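Local coordinates for protein PatF (PDB 4BG2) that belongs to the patellamide (cyanobactin) pathway of Prochloron didemni and has the fold of the ABBA prenyltransferases, though its own transferase activity is only inferred, at residues F245-I250 and I276-A280; V19-Q23 and G63-E67; V56-L61 and N260-I266; Q23-D27 and K265-F269. The contacts are given in a common frame with arbitrary orientation. Where two conformers were deposited one is given. Residue numbers count along the deposited sequence, not the author numbering.

Interaction 1: F245-I250 and I276-A280; sequences FYHSII and ITDVA
Two neighbouring antiparallel strands of a closed ten-stranded barrel, the β/α architecture of the ABBA prenyltransferases, pair here where strand 242-247 ends and strand 276-284 begins. Their short axes approach to 4.6 Å, with directions 154° apart. His247 and Val279 form the hydrogen-bonded pair: His247 N to Val279 O and Val279 N to His247 O are both 2.8 Å and nearly straight. Tyr246 and Ala280 form the adjacent non-hydrogen-bonded pair, CA to CA 4.3 Å, and Ala280 CA also approaches Phe245 O at 3.2 Å. Tyr246, with chi1 -89° and chi2 -88°, lays its ring over Ala280, whose CB stands 3.5 Å from the ring centroid in a CH-pi contact; a bare methyl suits a site covered by an aromatic face. The ring edge brings CE1 to 3.5 Å from Asp278 OD1, while the phenol OH bonds Glu51. Asp278 takes the p rotamer, and its OD2 accepts from Thr277 OG1, also p, at 2.9 Å. On the other face His247 and Val279 (both m) lie side by side. Beyond the strand the chain turns at Ser248, so Ile250 (m,t) returns to apolar partners: its CG1 is 3.7 Å from Val279 CG1, its CD1 3.6 Å from Ile276 CG2.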
loop_
_atom_site.group_PDB
_atom_site.type_symbol
_atom_site.label_atom_id
_atom_site.label_comp_id
_atom_site.label_asym_id
_atom_site.label_seq_id
_atom_site.Cartn_x
_atom_site.Cartn_y
_atom_site.Cartn_z
ATOM N N PHE A 245 -0.775 6.416 -8.969
ATOM C CA PHE A 245 -1.874 6.844 -9.821
ATOM C C PHE A 245 -2.976 5.787 -9.757
ATOM O O PHE A 245 -2.793 4.716 -10.313
ATOM C CB PHE A 245 -1.372 7.008 -11.250
ATOM C CG PHE A 245 -0.199 7.931 -11.366
ATOM C CD1 PHE A 245 -0.394 9.306 -11.474
ATOM C CD2 PHE A 245 1.088 7.438 -11.349
ATOM C CE1 PHE A 245 0.686 10.162 -11.574
ATOM C CE2 PHE A 245 2.170 8.284 -11.443
ATOM C CZ PHE A 245 1.973 9.649 -11.551
ATOM N N TYR A 246 -4.096 6.101 -9.091
ATOM C CA TYR A 246 -5.215 5.168 -8.898
ATOM C C TYR A 246 -6.282 5.317 -9.987
ATOM O O TYR A 246 -6.723 6.418 -10.279
ATOM C CB TYR A 246 -5.850 5.330 -7.495
ATOM C CG TYR A 246 -5.196 4.442 -6.397
ATOM C CD1 TYR A 246 -5.665 3.130 -6.175
ATOM C CD2 TYR A 246 -4.148 4.890 -5.601
ATOM C CE1 TYR A 246 -5.102 2.298 -5.203
ATOM C CE2 TYR A 246 -3.573 4.056 -4.618
ATOM C CZ TYR A 246 -4.052 2.757 -4.434
ATOM O OH TYR A 246 -3.514 1.884 -3.477
ATOM N N HIS A 247 -6.682 4.197 -10.582
ATOM C CA HIS A 247 -7.706 4.166 -11.622
ATOM C C HIS A 247 -8.755 3.104 -11.337
ATOM O O HIS A 247 -8.426 1.991 -10.911
ATOM C CB HIS A 247 -7.073 3.863 -12.972
ATOM C CG HIS A 247 -6.246 4.983 -13.501
ATOM N ND1 HIS A 247 -6.746 5.925 -14.373
ATOM C CD2 HIS A 247 -4.957 5.325 -13.266
ATOM C CE1 HIS A 247 -5.792 6.795 -14.660
ATOM N NE2 HIS A 247 -4.700 6.455 -13.999
ATOM N N SER A 248 -10.013 3.447 -11.597
ATOM C CA SER A 248 -11.107 2.523 -11.386
ATOM C C SER A 248 -11.493 1.812 -12.685
ATOM O O SER A 248 -12.229 0.854 -12.648
ATOM C CB SER A 248 -12.313 3.251 -10.785
ATOM O OG SER A 248 -12.759 4.258 -11.659
ATOM N N ILE A 249 -10.973 2.275 -13.818
ATOM C CA ILE A 249 -11.196 1.624 -15.100
ATOM C C ILE A 249 -9.858 1.137 -15.647
ATOM O O ILE A 249 -9.027 1.920 -16.114
ATOM C CB ILE A 249 -11.879 2.556 -16.126
ATOM C CG1 ILE A 249 -12.961 3.405 -15.438
ATOM C CG2 ILE A 249 -12.486 1.730 -17.262
ATOM C CD1 ILE A 249 -13.653 4.396 -16.354
ATOM N N ILE A 250 -9.675 -0.175 -15.606
ATOM C CA ILE A 250 -8.412 -0.802 -15.979
ATOM C C ILE A 250 -7.977 -0.461 -17.405
ATOM O O ILE A 250 -6.796 -0.218 -17.653
ATOM C CB ILE A 250 -8.482 -2.332 -15.798
ATOM C CG1 ILE A 250 -8.701 -2.658 -14.320
ATOM C CG2 ILE A 250 -7.193 -2.990 -16.294
ATOM C CD1 ILE A 250 -8.955 -4.121 -14.038
ATOM N N ILE A 276 -12.100 -6.847 -9.567
ATOM C CA ILE A 276 -11.194 -5.730 -9.453
ATOM C C ILE A 276 -11.934 -4.401 -9.435
ATOM O O ILE A 276 -12.641 -4.066 -10.387
ATOM C CB ILE A 276 -10.145 -5.748 -10.571
ATOM C CG1 ILE A 276 -9.305 -7.021 -10.435
ATOM C CG2 ILE A 276 -9.256 -4.510 -10.477
ATOM C CD1 ILE A 276 -8.173 -7.148 -11.430
ATOM N N THR A 277 -11.779 -3.657 -8.340
ATOM C CA THR A 277 -12.448 -2.372 -8.155
ATOM C C THR A 277 -11.552 -1.196 -8.578
ATOM O O THR A 277 -12.053 -0.165 -8.988
ATOM C CB THR A 277 -12.843 -2.149 -6.689
ATOM O OG1 THR A 277 -11.691 -2.319 -5.850
ATOM C CG2 THR A 277 -13.906 -3.127 -6.273
ATOM N N ASP A 278 -10.237 -1.375 -8.492
ATOM C CA ASP A 278 -9.290 -0.341 -8.858
ATOM C C ASP A 278 -7.885 -0.922 -9.025
ATOM O O ASP A 278 -7.567 -1.986 -8.482
ATOM C CB ASP A 278 -9.287 0.772 -7.791
ATOM C CG ASP A 278 -8.970 0.255 -6.399
ATOM O OD1 ASP A 278 -7.767 0.160 -6.069
ATOM O OD2 ASP A 278 -9.907 -0.051 -5.615
ATOM N N VAL A 279 -7.054 -0.177 -9.754
ATOM C CA VAL A 279 -5.647 -0.494 -9.976
ATOM C C VAL A 279 -4.853 0.753 -9.687
ATOM O O VAL A 279 -5.410 1.841 -9.613
ATOM C CB VAL A 279 -5.363 -0.986 -11.402
ATOM C CG1 VAL A 279 -6.186 -2.228 -11.665
ATOM C CG2 VAL A 279 -5.704 0.077 -12.464
ATOM N N ALA A 280 -3.560 0.588 -9.469
ATOM C CA ALA A 280 -2.690 1.720 -9.292
ATOM C C ALA A 280 -1.320 1.394 -9.805
ATOM O O ALA A 280 -0.825 0.290 -9.636
ATOM C CB ALA A 280 -2.625 2.138 -7.826
#

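Interaction 2: V19-Q23 and G63-E67; sequences VRTHQ and GGRYE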
loop_
_atom_site.group_PDB
_atom_site.type_symbol
_atom_site.label_atom_id
_atom_site.label_comp_id
_atom_site.label_asym_id
_atom_site.label_seq_id
_atom_site.Cartn_x
_atom_site.Cartn_y
_atom_site.Cartn_z
ATOM N N VAL A 19 -5.657 -14.162 -2.994
ATOM C CA VAL A 19 -4.256 -14.285 -2.634
ATOM C C VAL A 19 -3.633 -15.476 -3.391
ATOM O O VAL A 19 -2.540 -15.360 -3.946
ATOM C CB VAL A 19 -4.100 -14.427 -1.108
ATOM C CG1 VAL A 19 -2.712 -14.883 -0.754
ATOM C CG2 VAL A 19 -4.445 -13.122 -0.404
ATOM N N ARG A 20 -4.331 -16.595 -3.438
ATOM C CA ARG A 20 -3.824 -17.796 -4.145
ATOM C C ARG A 20 -3.724 -17.591 -5.671
ATOM O O ARG A 20 -2.717 -17.911 -6.278
ATOM C CB ARG A 20 -4.692 -19.006 -3.848
ATOM C CG ARG A 20 -4.610 -19.486 -2.399
ATOM C CD ARG A 20 -3.337 -20.278 -2.120
ATOM N NE ARG A 20 -3.136 -20.526 -0.685
ATOM C CZ ARG A 20 -3.824 -21.419 0.028
ATOM N NH1 ARG A 20 -4.782 -22.152 -0.535
ATOM N NH2 ARG A 20 -3.564 -21.573 1.321
ATOM N N THR A 21 -4.758 -17.019 -6.267
ATOM C CA THR A 21 -4.746 -16.733 -7.702
ATOM C C THR A 21 -3.578 -15.840 -8.102
ATOM O O THR A 21 -2.951 -16.051 -9.130
ATOM C CB THR A 21 -6.063 -16.103 -8.126
ATOM O OG1 THR A 21 -7.114 -17.002 -7.767
ATOM C CG2 THR A 21 -6.095 -15.842 -9.645
ATOM N N HIS A 22 -3.235 -14.887 -7.247
ATOM C CA HIS A 22 -2.081 -14.030 -7.497
ATOM C C HIS A 22 -0.749 -14.802 -7.470
ATOM O O HIS A 22 0.122 -14.609 -8.351
ATOM C CB HIS A 22 -2.059 -12.923 -6.457
ATOM C CG HIS A 22 -0.961 -11.933 -6.643
ATOM N ND1 HIS A 22 -1.041 -10.900 -7.552
ATOM C CD2 HIS A 22 0.238 -11.804 -6.031
ATOM C CE1 HIS A 22 0.060 -10.174 -7.488
ATOM N NE2 HIS A 22 0.854 -10.703 -6.575
ATOM N N GLN A 23 -0.580 -15.654 -6.453
ATOM C CA GLN A 23 0.596 -16.520 -6.379
ATOM C C GLN A 23 0.719 -17.388 -7.635
ATOM O O GLN A 23 1.819 -17.540 -8.172
ATOM C CB GLN A 23 0.526 -17.453 -5.164
ATOM C CG GLN A 23 0.695 -16.738 -3.835
ATOM C CD GLN A 23 0.299 -17.605 -2.647
ATOM O OE1 GLN A 23 0.408 -18.841 -2.689
ATOM N NE2 GLN A 23 -0.187 -16.956 -1.578
ATOM N N GLY A 63 6.225 -10.822 -6.890
ATOM C CA GLY A 63 4.767 -10.859 -6.829
ATOM C C GLY A 63 4.125 -11.170 -5.486
ATOM O O GLY A 63 2.902 -11.144 -5.375
ATOM N N GLY A 64 4.906 -11.522 -4.476
ATOM C CA GLY A 64 4.320 -11.903 -3.181
ATOM C C GLY A 64 4.071 -10.692 -2.294
ATOM O O GLY A 64 4.683 -10.565 -1.237
ATOM N N ARG A 65 3.157 -9.823 -2.728
ATOM C CA ARG A 65 2.879 -8.547 -2.089
ATOM C C ARG A 65 1.373 -8.327 -1.949
ATOM O O ARG A 65 0.643 -8.287 -2.967
ATOM C CB ARG A 65 3.474 -7.398 -2.895
ATOM C CG ARG A 65 4.970 -7.477 -3.091
ATOM C CD ARG A 65 5.424 -6.641 -4.275
ATOM N NE ARG A 65 4.943 -5.270 -4.145
ATOM C CZ ARG A 65 5.562 -4.316 -3.471
ATOM N NH1 ARG A 65 6.729 -4.537 -2.872
ATOM N NH2 ARG A 65 5.003 -3.123 -3.391
ATOM N N TYR A 66 0.913 -8.194 -0.703
ATOM C CA TYR A 66 -0.490 -8.000 -0.391
ATOM C C TYR A 66 -0.701 -7.007 0.728
ATOM O O TYR A 66 0.037 -7.010 1.734
ATOM C CB TYR A 66 -1.089 -9.303 0.105
ATOM C CG TYR A 66 -0.834 -10.473 -0.793
ATOM C CD1 TYR A 66 -1.641 -10.698 -1.899
ATOM C CD2 TYR A 66 0.189 -11.384 -0.524
ATOM C CE1 TYR A 66 -1.421 -11.772 -2.733
ATOM C CE2 TYR A 66 0.400 -12.480 -1.346
ATOM C CZ TYR A 66 -0.412 -12.658 -2.456
ATOM O OH TYR A 66 -0.230 -13.728 -3.313
ATOM N N GLU A 67 -1.733 -6.186 0.577
ATOM C CA GLU A 67 -2.284 -5.394 1.672
ATOM C C GLU A 67 -3.757 -5.781 1.797
ATOM O O GLU A 67 -4.493 -5.741 0.821
ATOM C CB GLU A 67 -2.225 -3.878 1.403
ATOM C CG GLU A 67 -0.885 -3.234 1.258
ATOM C CD GLU A 67 0.059 -3.577 2.379
ATOM O OE1 GLU A 67 -0.312 -3.615 3.665
ATOM O OE2 GLU A 67 1.165 -3.785 1.886
#
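This is a buried helix-on-sheet contact: the last turns of helix 3-25 pack on residues 63-67 of strand 60-70, part of the layer of helices around the barrel. The axes of the two short segments lie 8.8 Å apart and run nearly antiparallel, at 155°. Tyr66 bridges most of that gap. Its ring receives Val19 CG1 over one face, 4.0 Å from the centroid, a CH-pi contact suited to a branched aliphatic side chain, and its OH gives a weak hydrogen bond of 2.9 Å to Val19 O. That carbonyl already accepts from Gln23 N at 3.2 Å within the helix. Gln23 CG lies 3.2 Å from the same Tyr66 OH. One turn along from Val19, His22 (chi1 t) points at the strand and hydrogen-bonds Gly63 O through NE2; the modelled 2.4 Å is very short and the position of that oxygen is less certain. Gly63 thus offers its carbonyl to the imidazole, and Gly64 centres an inverse gamma turn. A histidine can serve two polar partners in this buried place: ND1 hydrogen-bonds the Tyr300 hydroxyl. Around the contact, Val19 also meets Val50 of strand 48-57 and Ile41 of helix 34-42, while Tyr66 reaches Leu34 and Phe37 of that same helix.

Interaction 3: V56-L61 and N260-I266; sequences VEGDRL and NSLGDKI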
loop_
_atom_site.group_PDB
_atom_site.type_symbol
_atom_site.label_atom_id
_atom_site.label_comp_id
_atom_site.label_asym_id
_atom_site.label_seq_id
_atom_site.Cartn_x
_atom_site.Cartn_y
_atom_site.Cartn_z
ATOM N N VAL A 56 8.107 -4.558 -10.286
ATOM C CA VAL A 56 8.872 -4.889 -11.472
ATOM C C VAL A 56 10.177 -4.109 -11.518
ATOM O O VAL A 56 10.201 -2.894 -11.282
ATOM C CB VAL A 56 8.051 -4.604 -12.737
ATOM C CG1 VAL A 56 8.891 -4.859 -13.980
ATOM C CG2 VAL A 56 6.780 -5.467 -12.748
ATOM N N GLU A 57 11.251 -4.806 -11.890
ATOM C CA GLU A 57 12.565 -4.183 -12.001
ATOM C C GLU A 57 13.265 -4.759 -13.230
ATOM O O GLU A 57 13.906 -5.810 -13.164
ATOM C CB GLU A 57 13.359 -4.425 -10.712
ATOM C CG GLU A 57 14.119 -3.208 -10.225
ATOM C CD GLU A 57 14.780 -3.420 -8.874
ATOM O OE1 GLU A 57 15.937 -3.907 -8.877
ATOM O OE2 GLU A 57 14.160 -3.077 -7.831
ATOM N N GLY A 58 13.070 -4.094 -14.362
ATOM C CA GLY A 58 13.524 -4.611 -15.630
ATOM C C GLY A 58 12.797 -5.901 -15.971
ATOM O O GLY A 58 11.584 -5.897 -16.209
ATOM N N ASP A 59 13.533 -7.005 -15.978
ATOM C CA ASP A 59 12.929 -8.314 -16.229
ATOM C C ASP A 59 12.756 -9.146 -14.953
ATOM O O ASP A 59 12.447 -10.321 -15.026
ATOM C CB ASP A 59 13.708 -9.080 -17.296
ATOM C CG ASP A 59 13.489 -8.507 -18.697
ATOM O OD1 ASP A 59 12.326 -8.229 -19.070
ATOM O OD2 ASP A 59 14.474 -8.324 -19.421
ATOM N N ARG A 60 12.931 -8.521 -13.793
ATOM C CA ARG A 60 12.605 -9.156 -12.502
ATOM C C ARG A 60 11.231 -8.741 -12.055
ATOM O O ARG A 60 10.848 -7.581 -12.191
ATOM C CB ARG A 60 13.593 -8.782 -11.404
ATOM C CG ARG A 60 15.019 -9.217 -11.734
ATOM C CD ARG A 60 15.922 -9.221 -10.505
ATOM N NE ARG A 60 17.055 -10.129 -10.665
ATOM C CZ ARG A 60 17.024 -11.445 -10.443
ATOM N NH1 ARG A 60 15.908 -12.049 -10.049
ATOM N NH2 ARG A 60 18.121 -12.168 -10.622
ATOM N N LEU A 61 10.511 -9.700 -11.500
ATOM C CA LEU A 61 9.185 -9.495 -10.967
ATOM C C LEU A 61 9.107 -10.101 -9.576
ATOM O O LEU A 61 9.427 -11.257 -9.397
ATOM C CB LEU A 61 8.148 -10.152 -11.880
ATOM C CG LEU A 61 6.681 -9.908 -11.530
ATOM C CD1 LEU A 61 5.813 -9.884 -12.777
ATOM C CD2 LEU A 61 6.170 -10.963 -10.547
ATOM N N ASN A 260 7.101 -2.094 -19.912
ATOM C CA ASN A 260 7.957 -3.155 -20.401
ATOM C C ASN A 260 7.121 -4.439 -20.500
ATOM O O ASN A 260 5.927 -4.423 -20.228
ATOM C CB ASN A 260 9.208 -3.310 -19.529
ATOM C CG ASN A 260 8.900 -3.827 -18.128
ATOM O OD1 ASN A 260 7.754 -4.118 -17.795
ATOM N ND2 ASN A 260 9.946 -4.001 -17.328
ATOM N N SER A 261 7.729 -5.534 -20.917
ATOM C CA SER A 261 6.980 -6.760 -21.171
ATOM C C SER A 261 6.265 -7.309 -19.925
ATOM O O SER A 261 5.104 -7.736 -19.985
ATOM C CB SER A 261 7.933 -7.806 -21.719
ATOM O OG SER A 261 7.325 -9.074 -21.701
ATOM N N LEU A 262 6.959 -7.293 -18.799
ATOM C CA LEU A 262 6.354 -7.732 -17.542
ATOM C C LEU A 262 5.121 -6.917 -17.142
ATOM O O LEU A 262 4.174 -7.468 -16.587
ATOM C CB LEU A 262 7.391 -7.721 -16.426
ATOM C CG LEU A 262 8.359 -8.905 -16.380
ATOM C CD1 LEU A 262 9.340 -8.722 -15.238
ATOM C CD2 LEU A 262 7.600 -10.221 -16.253
ATOM N N GLY A 263 5.128 -5.612 -17.418
ATOM C CA GLY A 263 3.975 -4.757 -17.122
ATOM C C GLY A 263 2.775 -5.117 -17.994
ATOM O O GLY A 263 1.629 -5.080 -17.542
ATOM N N ASP A 264 3.048 -5.460 -19.246
ATOM C CA ASP A 264 1.999 -5.927 -20.153
ATOM C C ASP A 264 1.392 -7.232 -19.654
ATOM O O ASP A 264 0.182 -7.427 -19.733
ATOM C CB ASP A 264 2.556 -6.120 -21.559
ATOM C CG ASP A 264 2.944 -4.803 -22.218
ATOM O OD1 ASP A 264 2.459 -3.743 -21.764
ATOM O OD2 ASP A 264 3.721 -4.826 -23.205
ATOM N N LYS A 265 2.225 -8.127 -19.133
ATOM C CA LYS A 265 1.718 -9.372 -18.559
ATOM C C LYS A 265 0.807 -9.112 -17.361
ATOM O O LYS A 265 -0.277 -9.703 -17.250
ATOM C CB LYS A 265 2.860 -10.284 -18.147
ATOM C CG LYS A 265 2.417 -11.427 -17.239
ATOM C CD LYS A 265 3.546 -12.419 -17.026
ATOM C CE LYS A 265 3.135 -13.518 -16.066
ATOM N NZ LYS A 265 4.036 -14.686 -16.265
ATOM N N ILE A 266 1.234 -8.222 -16.464
ATOM C CA ILE A 266 0.403 -7.875 -15.315
ATOM C C ILE A 266 -0.892 -7.235 -15.793
ATOM O O ILE A 266 -1.973 -7.528 -15.262
ATOM C CB ILE A 266 1.109 -6.909 -14.332
ATOM C CG1 ILE A 266 2.363 -7.549 -13.747
ATOM C CG2 ILE A 266 0.174 -6.505 -13.198
ATOM C CD1 ILE A 266 3.404 -6.541 -13.299
HETATM O O HOH W 1 9.923 -6.818 -18.353
#
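A β-hairpin tip rests here against the N-terminal end of a helix. The hairpin joins strands 48-57 and 60-70 through a type II' turn from Glu57 to Arg60, with Gly58 at phi 64° and psi -113°, a conformation that a residue without a side chain adopts readily. In the second segment, Asn260 comes first, as the N-cap of helix 261-272: its OD1 accepts from Gly263 N at 3.0 Å, a task for which a short amide is well suited. Its ND2 lies 3.6 Å from Val56 CG1 and hydrogen-bonds Glu294. Next, past Ser261, Leu262 is the main apolar knob, with chi1 m and chi2 t. Its CD1 enters the concave side of the turn, 3.5 Å from Asp59 C, 3.6 Å from Arg60 O and 3.8 Å from Leu61 CB, while its CB is 4.1 Å from Val56 CG1. In the first turn of the helix, Leu262 N donates to the oxygen of water 1 at 3.0 Å; that water donates in turn to Gly58 O and Asp59 OD1, both at 2.9 Å, tying turn to helix. One turn on, Ile266 sets CD1 3.6 Å from Val56 CG2 and 4.2 Å from Leu61 CD1. The hairpin and helix are flanked by strand 295-303, whose Phe296 touches Val56 and Asn260 and whose Phe298 touches Ile266; Cys54 of strand 48-57 and Phe26, just after helix 3-25, continue the apolar surroundings.

Interaction 4: Q23-D27 and K265-F269; sequences QEAFD and KIYNF
The end of helix 3-25 meets the side of helix 261-272. Residues 23-25 are helical; Phe26 leaves helical geometry at phi -115°, psi 20°, and Asp27 follows at phi 52°, psi 47°. Residues 265-269 remain helical, with Phe269 N bonded to Lys265 O at 3.0 Å. Across the gap Ala25 CA faces Phe269 CA at 7.7 Å, and Phe26 CA faces Ile266 CA at 8.5 Å. The large bump is the Phe26 ring (chi1 -59°, chi2 -66°), which enters the shallow hollow between Lys265, Ile266 and Phe269, residues spaced along one side of the helix. Its CE1 rests 3.9 Å from Ile266 CG1, and its CZ is 3.6 Å from Phe269 CD2. This is helix-to-helix packing on the outside of the β-barrel, in the helical layer of an ABBA-type fold, with Phe26 also touching Cys54 and Leu61 of the strands beneath. Phe269, chi1 167° and chi2 79°, turns its ring face to the edge of Phe26 in a T-shaped pair, centroids 5.0 Å apart and planes at 73°. The small Ala25 lets Phe269 approach its helix: Ala25 CB and Phe269 CE1 are 3.4 Å apart. At the exposed margin Lys265 is extended, all four chi angles t, and spans the gap with its aliphatic chain, CE lying 3.8 Å from Ala25 O and 4.2 Å from Phe26 CD1.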
loop_
_atom_site.group_PDB
_atom_site.type_symbol
_atom_site.label_atom_id
_atom_site.label_comp_id
_atom_site.label_asym_id
_atom_site.label_seq_id
_atom_site.Cartn_x
_atom_site.Cartn_y
_atom_site.Cartn_z
ATOM N N GLN A 23 -0.580 -15.654 -6.453
ATOM C CA GLN A 23 0.596 -16.520 -6.379
ATOM C C GLN A 23 0.719 -17.388 -7.635
ATOM O O GLN A 23 1.819 -17.540 -8.172
ATOM C CB GLN A 23 0.526 -17.453 -5.164
ATOM C CG GLN A 23 0.695 -16.738 -3.835
ATOM C CD GLN A 23 0.299 -17.605 -2.647
ATOM O OE1 GLN A 23 0.408 -18.841 -2.689
ATOM N NE2 GLN A 23 -0.187 -16.956 -1.578
ATOM N N GLU A 24 -0.394 -17.973 -8.075
ATOM C CA GLU A 24 -0.368 -18.842 -9.248
ATOM C C GLU A 24 0.062 -18.050 -10.478
ATOM O O GLU A 24 0.963 -18.448 -11.188
ATOM C CB GLU A 24 -1.748 -19.457 -9.524
ATOM C CG GLU A 24 -2.292 -20.360 -8.423
ATOM C CD GLU A 24 -3.643 -20.976 -8.775
ATOM O OE1 GLU A 24 -4.438 -20.341 -9.520
ATOM O OE2 GLU A 24 -3.900 -22.109 -8.313
ATOM N N ALA A 25 -0.597 -16.927 -10.712
ATOM C CA ALA A 25 -0.351 -16.109 -11.899
ATOM C C ALA A 25 1.091 -15.593 -12.035
ATOM O O ALA A 25 1.617 -15.502 -13.139
ATOM C CB ALA A 25 -1.319 -14.942 -11.929
ATOM N N PHE A 26 1.737 -15.281 -10.918
ATOM C CA PHE A 26 3.061 -14.659 -10.954
ATOM C C PHE A 26 4.173 -15.518 -10.384
ATOM O O PHE A 26 5.213 -14.999 -10.012
ATOM C CB PHE A 26 2.980 -13.287 -10.280
ATOM C CG PHE A 26 2.005 -12.409 -10.948
ATOM C CD1 PHE A 26 2.267 -11.989 -12.248
ATOM C CD2 PHE A 26 0.799 -12.116 -10.375
ATOM C CE1 PHE A 26 1.350 -11.220 -12.931
ATOM C CE2 PHE A 26 -0.122 -11.329 -11.036
ATOM C CZ PHE A 26 0.149 -10.894 -12.331
ATOM N N ASP A 27 3.933 -16.826 -10.309
ATOM C CA ASP A 27 4.930 -17.788 -9.860
ATOM C C ASP A 27 5.557 -17.429 -8.519
ATOM O O ASP A 27 6.762 -17.488 -8.368
ATOM C CB ASP A 27 6.024 -17.966 -10.927
ATOM C CG ASP A 27 5.476 -18.488 -12.254
ATOM O OD1 ASP A 27 4.266 -18.307 -12.516
ATOM O OD2 ASP A 27 6.259 -19.062 -13.051
ATOM N N LYS A 265 2.225 -8.127 -19.133
ATOM C CA LYS A 265 1.718 -9.372 -18.559
ATOM C C LYS A 265 0.807 -9.112 -17.361
ATOM O O LYS A 265 -0.277 -9.703 -17.250
ATOM C CB LYS A 265 2.860 -10.284 -18.147
ATOM C CG LYS A 265 2.417 -11.427 -17.239
ATOM C CD LYS A 265 3.546 -12.419 -17.026
ATOM C CE LYS A 265 3.135 -13.518 -16.066
ATOM N NZ LYS A 265 4.036 -14.686 -16.265
ATOM N N ILE A 266 1.234 -8.222 -16.464
ATOM C CA ILE A 266 0.403 -7.875 -15.315
ATOM C C ILE A 266 -0.892 -7.235 -15.793
ATOM O O ILE A 266 -1.973 -7.528 -15.262
ATOM C CB ILE A 266 1.109 -6.909 -14.332
ATOM C CG1 ILE A 266 2.363 -7.549 -13.747
ATOM C CG2 ILE A 266 0.174 -6.505 -13.198
ATOM C CD1 ILE A 266 3.404 -6.541 -13.299
ATOM N N TYR A 267 -0.784 -6.363 -16.796
ATOM C CA TYR A 267 -1.951 -5.673 -17.313
ATOM C C TYR A 267 -2.978 -6.635 -17.886
ATOM O O TYR A 267 -4.166 -6.532 -17.597
ATOM C CB TYR A 267 -1.541 -4.666 -18.388
ATOM C CG TYR A 267 -2.731 -4.033 -19.039
ATOM C CD1 TYR A 267 -3.524 -3.133 -18.335
ATOM C CD2 TYR A 267 -3.086 -4.355 -20.336
ATOM C CE1 TYR A 267 -4.631 -2.551 -18.926
ATOM C CE2 TYR A 267 -4.200 -3.788 -20.932
ATOM C CZ TYR A 267 -4.961 -2.887 -20.219
ATOM O OH TYR A 267 -6.054 -2.306 -20.790
ATOM N N ASN A 268 -2.502 -7.564 -18.702
ATOM C CA ASN A 268 -3.344 -8.602 -19.317
ATOM C C ASN A 268 -4.004 -9.475 -18.282
ATOM O O ASN A 268 -5.195 -9.789 -18.374
ATOM C CB ASN A 268 -2.490 -9.484 -20.219
ATOM C CG ASN A 268 -2.061 -8.776 -21.483
ATOM O OD1 ASN A 268 -2.662 -7.791 -21.906
ATOM N ND2 ASN A 268 -1.014 -9.279 -22.088
ATOM N N PHE A 269 -3.222 -9.874 -17.284
ATOM C CA PHE A 269 -3.776 -10.669 -16.205
ATOM C C PHE A 269 -4.930 -9.921 -15.542
ATOM O O PHE A 269 -5.995 -10.492 -15.317
ATOM C CB PHE A 269 -2.705 -11.018 -15.186
ATOM C CG PHE A 269 -3.265 -11.566 -13.913
ATOM C CD1 PHE A 269 -3.666 -12.890 -13.831
ATOM C CD2 PHE A 269 -3.435 -10.744 -12.810
ATOM C CE1 PHE A 269 -4.202 -13.393 -12.663
ATOM C CE2 PHE A 269 -3.971 -11.244 -11.638
ATOM C CZ PHE A 269 -4.348 -12.570 -11.562
#

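In the fold
Interaction 2 is the most deeply buried of the four, every touching residue being buried, whereas interactions 1, 3 and 4 each extend toward the surface. Interactions 2 and 4 use helix 3-25 and share Gln23; interactions 3 and 4 use helix 261-272 and share Lys265 and Ile266, with centres about 10 Å apart in both cases. Phe26 joins these groups, its CB lying 4.0 Å from Leu61 CD2. Interaction 1 stands farther off, about 16 to 18 Å between centres, but meets interaction 4 where Ile250 O is 3.4 Å from Tyr267 CE1. Chemistry follows place: paired backbone bonds within the barrel, side-chain-to-carbonyl bonds beneath a helix, a water at the hairpin tip, and apolar packing between helices.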